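Local coordinates for Serine/threonine protein phosphatase Stp1 (Streptococcus agalactiae, PDB 2PK0) that probably removes phosphate from phosphoserine and phosphothreonine residues of proteins as a metal-dependent phosphatase of the PP2C family, with magnesium ions bound in its metal centre, at residues Val34-Leu39 with Arg76-Val81; Glu54-Asp59 with Thr104-Val109; Ser70-Ile75 with Asn115-His120. All blocks are in the same frame, centred on the assembly; numbering follows the deposited sequence.

Interaction 1 (Val34-Leu39 with Arg76-Val81); sequences VPLIIL and RDWMLV
In the alpha-beta-beta-alpha sandwich of the PP2C fold, helices lie over each of two antiparallel sheets, and here Leu-36 of strand 35-43 meets Trp-78 and Met-79 of helix 72-96 at such an interface. The backbones stay well apart, with Leu-36 CA 10.9 Å from Met-79 CA, and long side chains span the gap. Leu-36 carries the strand's part of the contact with its two methyls, one for each partner. Its CG lies anti to the backbone N (chi1 179°), which carries the fork out toward the helix. CD2 goes to the six-membered part of the Trp-78 indole, 4.1 Å from CH2, and the two side chains approach from opposite directions. Trp-78 also has CG opposite its own N (chi1 -177°), and that sends the ring outward from the helix into the layer between helix and sheet. The indole is held by more than Leu-36: NE1 is hydrogen-bonded to Asp-63, which satisfies the one polar atom of a buried ring, Trp-64 packs against it edge-to-face, and Leu-60 of helix 48-64 also touches it. Met-79 reaches the same leucine differently. Its CA-CB bond does not aim at the strand, but the chain runs extended beyond CG and slides past Leu-36 in the opposite direction, until the terminal methyl CE lies 3.9 Å from Leu-36 CD1.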
loop_
_atom_site.group_PDB
_atom_site.type_symbol
_atom_site.label_atom_id
_atom_site.label_comp_id
_atom_site.label_asym_id
_atom_site.label_seq_id
_atom_site.Cartn_x
_atom_site.Cartn_y
_atom_site.Cartn_z
ATOM N N VAL A 34 13.909 -13.301 -2.389
ATOM C CA VAL A 34 13.161 -12.158 -2.902
ATOM C C VAL A 34 12.254 -11.568 -1.832
ATOM O O VAL A 34 11.326 -12.248 -1.394
ATOM C CB VAL A 34 12.327 -12.538 -4.144
ATOM C CG1 VAL A 34 11.732 -11.301 -4.789
ATOM C CG2 VAL A 34 13.196 -13.295 -5.121
ATOM N N PRO A 35 12.504 -10.299 -1.427
ATOM C CA PRO A 35 11.684 -9.671 -0.407
ATOM C C PRO A 35 10.315 -9.288 -0.942
ATOM O O PRO A 35 10.194 -8.942 -2.114
ATOM C CB PRO A 35 12.455 -8.393 -0.032
ATOM C CG PRO A 35 13.550 -8.248 -0.987
ATOM C CD PRO A 35 13.529 -9.386 -1.963
ATOM N N LEU A 36 9.298 -9.347 -0.080
ATOM C CA LEU A 36 7.975 -8.871 -0.410
ATOM C C LEU A 36 7.444 -8.046 0.753
ATOM O O LEU A 36 7.577 -8.430 1.906
ATOM C CB LEU A 36 7.049 -10.054 -0.684
ATOM C CG LEU A 36 5.588 -9.772 -1.032
ATOM C CD1 LEU A 36 5.406 -9.419 -2.506
ATOM C CD2 LEU A 36 4.756 -10.966 -0.682
ATOM N N ILE A 37 6.839 -6.909 0.438
ATOM C CA ILE A 37 6.284 -6.005 1.426
ATOM C C ILE A 37 4.815 -5.932 1.131
ATOM O O ILE A 37 4.424 -5.700 -0.012
ATOM C CB ILE A 37 6.854 -4.610 1.250
ATOM C CG1 ILE A 37 8.340 -4.594 1.598
ATOM C CG2 ILE A 37 6.098 -3.610 2.093
ATOM C CD1 ILE A 37 9.051 -3.419 1.045
ATOM N N ILE A 38 3.993 -6.184 2.149
ATOM C CA ILE A 38 2.560 -6.123 2.010
ATOM C C ILE A 38 1.953 -5.136 2.996
ATOM O O ILE A 38 2.094 -5.294 4.197
ATOM C CB ILE A 38 1.914 -7.496 2.220
ATOM C CG1 ILE A 38 2.727 -8.585 1.542
ATOM C CG2 ILE A 38 0.505 -7.510 1.642
ATOM C CD1 ILE A 38 2.048 -9.930 1.605
ATOM N N LEU A 39 1.264 -4.128 2.466
ATOM C CA LEU A 39 0.551 -3.127 3.262
ATOM C C LEU A 39 -0.951 -3.262 2.996
ATOM O O LEU A 39 -1.368 -3.362 1.830
ATOM C CB LEU A 39 1.030 -1.717 2.872
ATOM C CG LEU A 39 0.600 -0.474 3.670
ATOM C CD1 LEU A 39 1.632 0.601 3.556
ATOM C CD2 LEU A 39 -0.753 0.110 3.228
ATOM N N ARG A 76 4.440 -12.154 -10.857
ATOM C CA ARG A 76 3.188 -11.576 -11.375
ATOM C C ARG A 76 2.024 -12.587 -11.420
ATOM O O ARG A 76 0.917 -12.268 -11.006
ATOM C CB ARG A 76 3.393 -10.960 -12.756
ATOM C CG ARG A 76 2.248 -10.078 -13.175
ATOM C CD ARG A 76 2.163 -9.883 -14.673
ATOM N NE ARG A 76 1.531 -11.027 -15.309
ATOM C CZ ARG A 76 0.350 -11.016 -15.924
ATOM N NH1 ARG A 76 -0.375 -9.905 -16.018
ATOM N NH2 ARG A 76 -0.093 -12.143 -16.463
ATOM N N ASP A 77 2.287 -13.803 -11.904
ATOM C CA ASP A 77 1.268 -14.858 -11.883
ATOM C C ASP A 77 0.811 -15.075 -10.454
ATOM O O ASP A 77 -0.384 -15.146 -10.202
ATOM C CB ASP A 77 1.793 -16.194 -12.443
ATOM C CG ASP A 77 1.972 -16.187 -13.955
ATOM O OD1 ASP A 77 1.403 -15.310 -14.653
ATOM O OD2 ASP A 77 2.690 -17.086 -14.444
ATOM N N TRP A 78 1.776 -15.156 -9.536
ATOM C CA TRP A 78 1.493 -15.373 -8.126
ATOM C C TRP A 78 0.596 -14.280 -7.503
ATOM O O TRP A 78 -0.299 -14.589 -6.710
ATOM C CB TRP A 78 2.795 -15.528 -7.334
ATOM C CG TRP A 78 2.590 -15.837 -5.875
ATOM C CD1 TRP A 78 2.491 -17.078 -5.304
ATOM C CD2 TRP A 78 2.458 -14.889 -4.798
ATOM N NE1 TRP A 78 2.292 -16.964 -3.952
ATOM C CE2 TRP A 78 2.265 -15.635 -3.610
ATOM C CE3 TRP A 78 2.465 -13.484 -4.724
ATOM C CZ2 TRP A 78 2.098 -15.019 -2.353
ATOM C CZ3 TRP A 78 2.287 -12.873 -3.472
ATOM C CH2 TRP A 78 2.116 -13.645 -2.308
ATOM N N MET A 79 0.835 -13.019 -7.863
ATOM C CA MET A 79 0.074 -11.926 -7.285
ATOM C C MET A 79 -1.383 -11.960 -7.745
ATOM O O MET A 79 -2.294 -11.905 -6.931
ATOM C CB MET A 79 0.713 -10.574 -7.600
ATOM C CG MET A 79 1.973 -10.303 -6.816
ATOM S SD MET A 79 2.801 -8.783 -7.336
ATOM C CE MET A 79 4.043 -8.608 -6.063
ATOM N N LEU A 80 -1.594 -12.090 -9.045
ATOM C CA LEU A 80 -2.934 -12.122 -9.608
ATOM C C LEU A 80 -3.767 -13.274 -9.067
ATOM O O LEU A 80 -4.958 -13.112 -8.827
ATOM C CB LEU A 80 -2.857 -12.205 -11.130
ATOM C CG LEU A 80 -2.378 -10.936 -11.826
ATOM C CD1 LEU A 80 -2.240 -11.181 -13.323
ATOM C CD2 LEU A 80 -3.344 -9.801 -11.542
ATOM N N VAL A 81 -3.119 -14.418 -8.858
ATOM C CA VAL A 81 -3.777 -15.611 -8.338
ATOM C C VAL A 81 -4.104 -15.521 -6.833
ATOM O O VAL A 81 -5.259 -15.704 -6.452
ATOM C CB VAL A 81 -2.963 -16.874 -8.685
ATOM C CG1 VAL A 81 -3.448 -18.096 -7.897
ATOM C CG2 VAL A 81 -3.023 -17.133 -10.202
#

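Interaction 2 (Glu54-Asp59 with Thr104-Val109); sequences EMTVTD and TTIEAV
Thr-56, on the inner side of helix 48-64, meets Thr-104 and Ile-106 of strand 103-112 with its two branches, in the helix-on-sheet layer of the PP2C sandwich. Its CB points toward the strand and forks there. With chi1 at -58°, OG1 sits beside the backbone N and turns back to the preceding turn of the helix, where it is hydrogen-bonded to Ala-52 O. The same OG1 comes within 3.5 Å of Thr-104 CG2, a van der Waals approach, since a methyl carbon is on the other side. The other branch, CG2, is the methyl, and it lies 3.9 Å from Ile-106 CD1, the far end of the isoleucine. Both strand side chains cross that of Thr-56 obliquely. Thr-104 faces Thr-56 with its methyl; its OG1, anti to the backbone N (chi1 179°), donates to Thr-105 O at 2.7 Å, in the carbonyl plane and on a lone pair. The side chain of Thr-104 is about 7 Å from a bound magnesium ion, and Thr-105 OG1 is hydrogen-bonded to the backbone N of the metal ligand Asp-41. Helix 48-64 lies on the sheet beside helix 72-96, whose Glu-86 and Ile-90 also touch Thr-56, while Val-57 packs on strands 23-29 and 35-43.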
loop_
_atom_site.group_PDB
_atom_site.type_symbol
_atom_site.label_atom_id
_atom_site.label_comp_id
_atom_site.label_asym_id
_atom_site.label_seq_id
_atom_site.Cartn_x
_atom_site.Cartn_y
_atom_site.Cartn_z
ATOM N N GLU A 54 -4.985 -7.926 8.675
ATOM C CA GLU A 54 -4.034 -8.915 9.180
ATOM C C GLU A 54 -4.104 -10.280 8.472
ATOM O O GLU A 54 -3.079 -10.925 8.289
ATOM C CB GLU A 54 -4.139 -9.078 10.697
ATOM C CG GLU A 54 -3.089 -10.022 11.279
ATOM C CD GLU A 54 -3.015 -9.973 12.783
ATOM O OE1 GLU A 54 -3.764 -9.167 13.386
ATOM O OE2 GLU A 54 -2.204 -10.739 13.358
ATOM N N MET A 55 -5.286 -10.711 8.039
ATOM C CA MET A 55 -5.386 -12.014 7.364
ATOM C C MET A 55 -4.742 -12.032 5.979
ATOM O O MET A 55 -3.962 -12.923 5.671
ATOM C CB MET A 55 -6.829 -12.469 7.263
ATOM C CG MET A 55 -7.014 -13.952 7.106
ATOM S SD MET A 55 -8.649 -14.393 7.741
ATOM C CE MET A 55 -8.268 -15.130 9.357
ATOM N N THR A 56 -5.071 -11.036 5.163
ATOM C CA THR A 56 -4.473 -10.870 3.847
ATOM C C THR A 56 -2.956 -10.868 3.928
ATOM O O THR A 56 -2.316 -11.695 3.306
ATOM C CB THR A 56 -4.925 -9.551 3.219
ATOM O OG1 THR A 56 -6.354 -9.536 3.123
ATOM C CG2 THR A 56 -4.306 -9.351 1.837
ATOM N N VAL A 57 -2.401 -9.959 4.722
ATOM C CA VAL A 57 -0.959 -9.850 4.919
ATOM C C VAL A 57 -0.304 -11.138 5.451
ATOM O O VAL A 57 0.690 -11.583 4.899
ATOM C CB VAL A 57 -0.599 -8.614 5.832
ATOM C CG1 VAL A 57 0.879 -8.611 6.229
ATOM C CG2 VAL A 57 -0.979 -7.289 5.146
ATOM N N THR A 58 -0.875 -11.746 6.492
ATOM C CA THR A 58 -0.314 -12.981 7.064
ATOM C C THR A 58 -0.410 -14.183 6.099
ATOM O O THR A 58 0.591 -14.819 5.855
ATOM C CB THR A 58 -0.907 -13.320 8.475
ATOM O OG1 THR A 58 -0.799 -12.178 9.326
ATOM C CG2 THR A 58 -0.171 -14.472 9.155
ATOM N N ASP A 59 -1.589 -14.439 5.524
ATOM C CA ASP A 59 -1.802 -15.542 4.566
ATOM C C ASP A 59 -0.939 -15.480 3.301
ATOM O O ASP A 59 -0.324 -16.485 2.909
ATOM C CB ASP A 59 -3.270 -15.632 4.131
ATOM C CG ASP A 59 -4.184 -16.183 5.220
ATOM O OD1 ASP A 59 -3.692 -16.543 6.317
ATOM O OD2 ASP A 59 -5.411 -16.254 4.967
ATOM N N THR A 104 -10.442 -4.964 2.673
ATOM C CA THR A 104 -9.184 -4.262 2.811
ATOM C C THR A 104 -8.613 -3.747 1.488
ATOM O O THR A 104 -8.877 -4.308 0.440
ATOM C CB THR A 104 -8.128 -5.123 3.534
ATOM O OG1 THR A 104 -6.907 -4.382 3.610
ATOM C CG2 THR A 104 -7.878 -6.421 2.798
ATOM N N THR A 105 -7.837 -2.667 1.535
ATOM C CA THR A 105 -6.999 -2.321 0.390
ATOM C C THR A 105 -5.789 -3.259 0.376
ATOM O O THR A 105 -5.507 -3.926 1.371
ATOM C CB THR A 105 -6.442 -0.881 0.455
ATOM O OG1 THR A 105 -5.425 -0.799 1.462
ATOM C CG2 THR A 105 -7.522 0.124 0.729
ATOM N N ILE A 106 -5.058 -3.302 -0.731
ATOM C CA ILE A 106 -3.738 -3.940 -0.707
ATOM C C ILE A 106 -2.676 -3.225 -1.550
ATOM O O ILE A 106 -2.974 -2.656 -2.602
ATOM C CB ILE A 106 -3.777 -5.446 -1.083
ATOM C CG1 ILE A 106 -2.634 -6.191 -0.382
ATOM C CG2 ILE A 106 -3.734 -5.664 -2.607
ATOM C CD1 ILE A 106 -2.349 -7.564 -0.957
ATOM N N GLU A 107 -1.454 -3.215 -1.026
ATOM C CA GLU A 107 -0.252 -2.966 -1.811
ATOM C C GLU A 107 0.720 -4.111 -1.555
ATOM O O GLU A 107 1.124 -4.352 -0.406
ATOM C CB GLU A 107 0.433 -1.641 -1.433
ATOM C CG GLU A 107 -0.421 -0.390 -1.514
ATOM C CD GLU A 107 -1.084 -0.186 -2.868
ATOM O OE1 GLU A 107 -0.484 -0.514 -3.906
ATOM O OE2 GLU A 107 -2.231 0.293 -2.905
ATOM N N ALA A 108 1.085 -4.820 -2.612
ATOM C CA ALA A 108 2.013 -5.911 -2.471
ATOM C C ALA A 108 3.172 -5.629 -3.404
ATOM O O ALA A 108 2.980 -5.448 -4.601
ATOM C CB ALA A 108 1.339 -7.225 -2.813
ATOM N N VAL A 109 4.373 -5.530 -2.844
ATOM C CA VAL A 109 5.540 -5.088 -3.609
ATOM C C VAL A 109 6.665 -6.077 -3.415
ATOM O O VAL A 109 7.055 -6.347 -2.275
ATOM C CB VAL A 109 6.056 -3.716 -3.128
ATOM C CG1 VAL A 109 7.194 -3.230 -4.019
ATOM C CG2 VAL A 109 4.954 -2.701 -3.097
#

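Interaction 3 (Ser70-Ile75 with Asn115-His120); sequences SELSEI and NIIFAH
Ile-117 of strand 115-121 takes up the first turn of helix 72-96, packing against Leu-72 and Ile-75 where this helix begins its course over the sheet in the PP2C sandwich. The link between the two segments is apolar, and the chains come close here, with Leu-72 CA 7.1 Å from Ile-117 CA. The branch methyl CG2 of Ile-117 is the shared point: it touches Leu-72 CD2 at 3.8 Å and Ile-75 CG2 at the same distance of 3.8 Å. The two helix residues arrive by different routes. The CA-CB bond of Leu-72 does not aim at the strand, yet the end of its side chain comes nearer, so that CD2 also lies 4.0 Å from Ile-117 CB. Ile-75 points its CB toward the strand, and its CG2, anti to the backbone N (chi1 of CG1 -72°), makes the touch. In both pairs the side chains slide past each other in opposite directions. Ile-117 CD1 goes further over the helix, to 4.0 Å from Leu-72 O.

The polar contacts stay within the helix start. Glu-71 is the N-cap, and its O accepts a bond from Ile-75 N at 3.2 Å. Its N makes a weak bond to Glu-74 OE1, three residues on.

Around this, Leu-72 and Ile-75 also rest on Val-112, and Ile-75 on Ala-110, so the helix start straddles strands 103-112 and 115-121. Ile-117 also touches Arg-76, the next residue of the helix, and Val-183 of the neighbouring strand 180-185.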
loop_
_atom_site.group_PDB
_atom_site.type_symbol
_atom_site.label_atom_id
_atom_site.label_comp_id
_atom_site.label_asym_id
_atom_site.label_seq_id
_atom_site.Cartn_x
_atom_site.Cartn_y
_atom_site.Cartn_z
ATOM N N SER A 70 12.156 -16.309 -8.811
ATOM C CA SER A 70 13.113 -15.223 -8.853
ATOM C C SER A 70 12.893 -14.341 -10.065
ATOM O O SER A 70 13.647 -13.399 -10.281
ATOM C CB SER A 70 14.529 -15.781 -8.885
ATOM O OG SER A 70 14.659 -16.699 -9.946
ATOM N N GLU A 71 11.867 -14.651 -10.855
ATOM C CA GLU A 71 11.594 -13.891 -12.074
ATOM C C GLU A 71 10.286 -13.111 -11.956
ATOM O O GLU A 71 9.359 -13.549 -11.277
ATOM C CB GLU A 71 11.558 -14.811 -13.303
ATOM C CG GLU A 71 12.781 -15.700 -13.494
ATOM C CD GLU A 71 14.041 -14.912 -13.843
ATOM O OE1 GLU A 71 14.007 -14.087 -14.782
ATOM O OE2 GLU A 71 15.081 -15.122 -13.181
ATOM N N LEU A 72 10.219 -11.967 -12.635
ATOM C CA LEU A 72 9.077 -11.052 -12.553
ATOM C C LEU A 72 7.754 -11.663 -12.971
ATOM O O LEU A 72 6.728 -11.411 -12.352
ATOM C CB LEU A 72 9.332 -9.810 -13.399
ATOM C CG LEU A 72 10.414 -8.882 -12.849
ATOM C CD1 LEU A 72 10.954 -7.948 -13.921
ATOM C CD2 LEU A 72 9.918 -8.103 -11.644
ATOM N N SER A 73 7.797 -12.475 -14.016
ATOM C CA SER A 73 6.602 -13.018 -14.630
ATOM C C SER A 73 5.970 -14.086 -13.747
ATOM O O SER A 73 4.749 -14.271 -13.767
ATOM C CB SER A 73 6.952 -13.593 -16.009
ATOM O OG SER A 73 7.961 -14.591 -15.911
ATOM N N GLU A 74 6.806 -14.773 -12.970
ATOM C CA GLU A 74 6.349 -15.812 -12.058
ATOM C C GLU A 74 5.713 -15.177 -10.821
ATOM O O GLU A 74 4.688 -15.654 -10.294
ATOM C CB GLU A 74 7.521 -16.700 -11.636
ATOM C CG GLU A 74 8.352 -17.267 -12.787
ATOM C CD GLU A 74 9.543 -18.105 -12.314
ATOM O OE1 GLU A 74 10.510 -17.551 -11.730
ATOM O OE2 GLU A 74 9.518 -19.330 -12.549
ATOM N N ILE A 75 6.335 -14.094 -10.374
ATOM C CA ILE A 75 5.860 -13.314 -9.253
ATOM C C ILE A 75 4.533 -12.639 -9.619
ATOM O O ILE A 75 3.598 -12.593 -8.799
ATOM C CB ILE A 75 6.956 -12.302 -8.822
ATOM C CG1 ILE A 75 8.088 -13.056 -8.143
ATOM C CG2 ILE A 75 6.432 -11.257 -7.849
ATOM C CD1 ILE A 75 9.295 -12.243 -7.928
ATOM N N ASN A 115 14.572 -3.876 -9.680
ATOM C CA ASN A 115 13.215 -3.696 -10.162
ATOM C C ASN A 115 12.211 -4.016 -9.058
ATOM O O ASN A 115 12.453 -4.864 -8.198
ATOM C CB ASN A 115 12.947 -4.593 -11.383
ATOM C CG ASN A 115 13.629 -4.095 -12.636
ATOM O OD1 ASN A 115 13.111 -3.212 -13.334
ATOM N ND2 ASN A 115 14.785 -4.663 -12.944
ATOM N N ILE A 116 11.085 -3.327 -9.085
ATOM C CA ILE A 116 9.956 -3.692 -8.256
ATOM C C ILE A 116 8.815 -4.116 -9.170
ATOM O O ILE A 116 8.713 -3.651 -10.308
ATOM C CB ILE A 116 9.454 -2.530 -7.360
ATOM C CG1 ILE A 116 9.276 -1.258 -8.171
ATOM C CG2 ILE A 116 10.425 -2.245 -6.240
ATOM C CD1 ILE A 116 8.288 -0.324 -7.581
ATOM N N ILE A 117 7.982 -5.021 -8.670
ATOM C CA ILE A 117 6.689 -5.256 -9.258
ATOM C C ILE A 117 5.608 -5.168 -8.168
ATOM O O ILE A 117 5.725 -5.768 -7.093
ATOM C CB ILE A 117 6.615 -6.585 -10.053
ATOM C CG1 ILE A 117 5.191 -6.806 -10.596
ATOM C CG2 ILE A 117 7.063 -7.746 -9.199
ATOM C CD1 ILE A 117 5.091 -7.823 -11.721
ATOM N N PHE A 118 4.563 -4.395 -8.434
ATOM C CA PHE A 118 3.519 -4.277 -7.466
ATOM C C PHE A 118 2.160 -4.741 -7.958
ATOM O O PHE A 118 1.881 -4.708 -9.145
ATOM C CB PHE A 118 3.450 -2.846 -6.912
ATOM C CG PHE A 118 3.036 -1.800 -7.921
ATOM C CD1 PHE A 118 1.683 -1.541 -8.186
ATOM C CD2 PHE A 118 3.991 -1.036 -8.576
ATOM C CE1 PHE A 118 1.299 -0.569 -9.096
ATOM C CE2 PHE A 118 3.609 -0.049 -9.500
ATOM C CZ PHE A 118 2.273 0.181 -9.757
ATOM N N ALA A 119 1.323 -5.148 -7.008
ATOM C CA ALA A 119 -0.108 -5.309 -7.212
ATOM C C ALA A 119 -0.807 -4.311 -6.288
ATOM O O ALA A 119 -0.382 -4.142 -5.144
ATOM C CB ALA A 119 -0.535 -6.722 -6.877
ATOM N N HIS A 120 -1.891 -3.691 -6.767
ATOM C CA HIS A 120 -2.534 -2.564 -6.068
ATOM C C HIS A 120 -4.060 -2.604 -6.178
ATOM O O HIS A 120 -4.587 -2.755 -7.260
ATOM C CB HIS A 120 -1.985 -1.251 -6.633
ATOM C CG HIS A 120 -2.934 -0.099 -6.564
ATOM N ND1 HIS A 120 -3.320 0.482 -5.375
ATOM C CD2 HIS A 120 -3.543 0.610 -7.545
ATOM C CE1 HIS A 120 -4.136 1.490 -5.628
ATOM N NE2 HIS A 120 -4.292 1.586 -6.934
#

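In the fold
All three contacts join helices 48-64 and 72-96 to one face of the antiparallel sheet that runs 23-29, 35-43, 103-112, 115-121, 180-185. Interactions 1 and 3 share helix 72-96 and have centres about 7 Å apart; interaction 2, on helix 48-64, has its centre about 10 Å from that of 1 and about 16 Å from that of 3. Their sheet partners are consecutive strands, 35-43, 103-112 and 115-121, tied by backbone bonds such as Ile-37 N to Val-109 O and Ala-119 N to Ala-108 O. Along the chain the segments alternate, so each contact crosses the others, knitting one helical layer onto the sheet, whose strand 35-43 carries metal ligands Asp-41 and Gly-42.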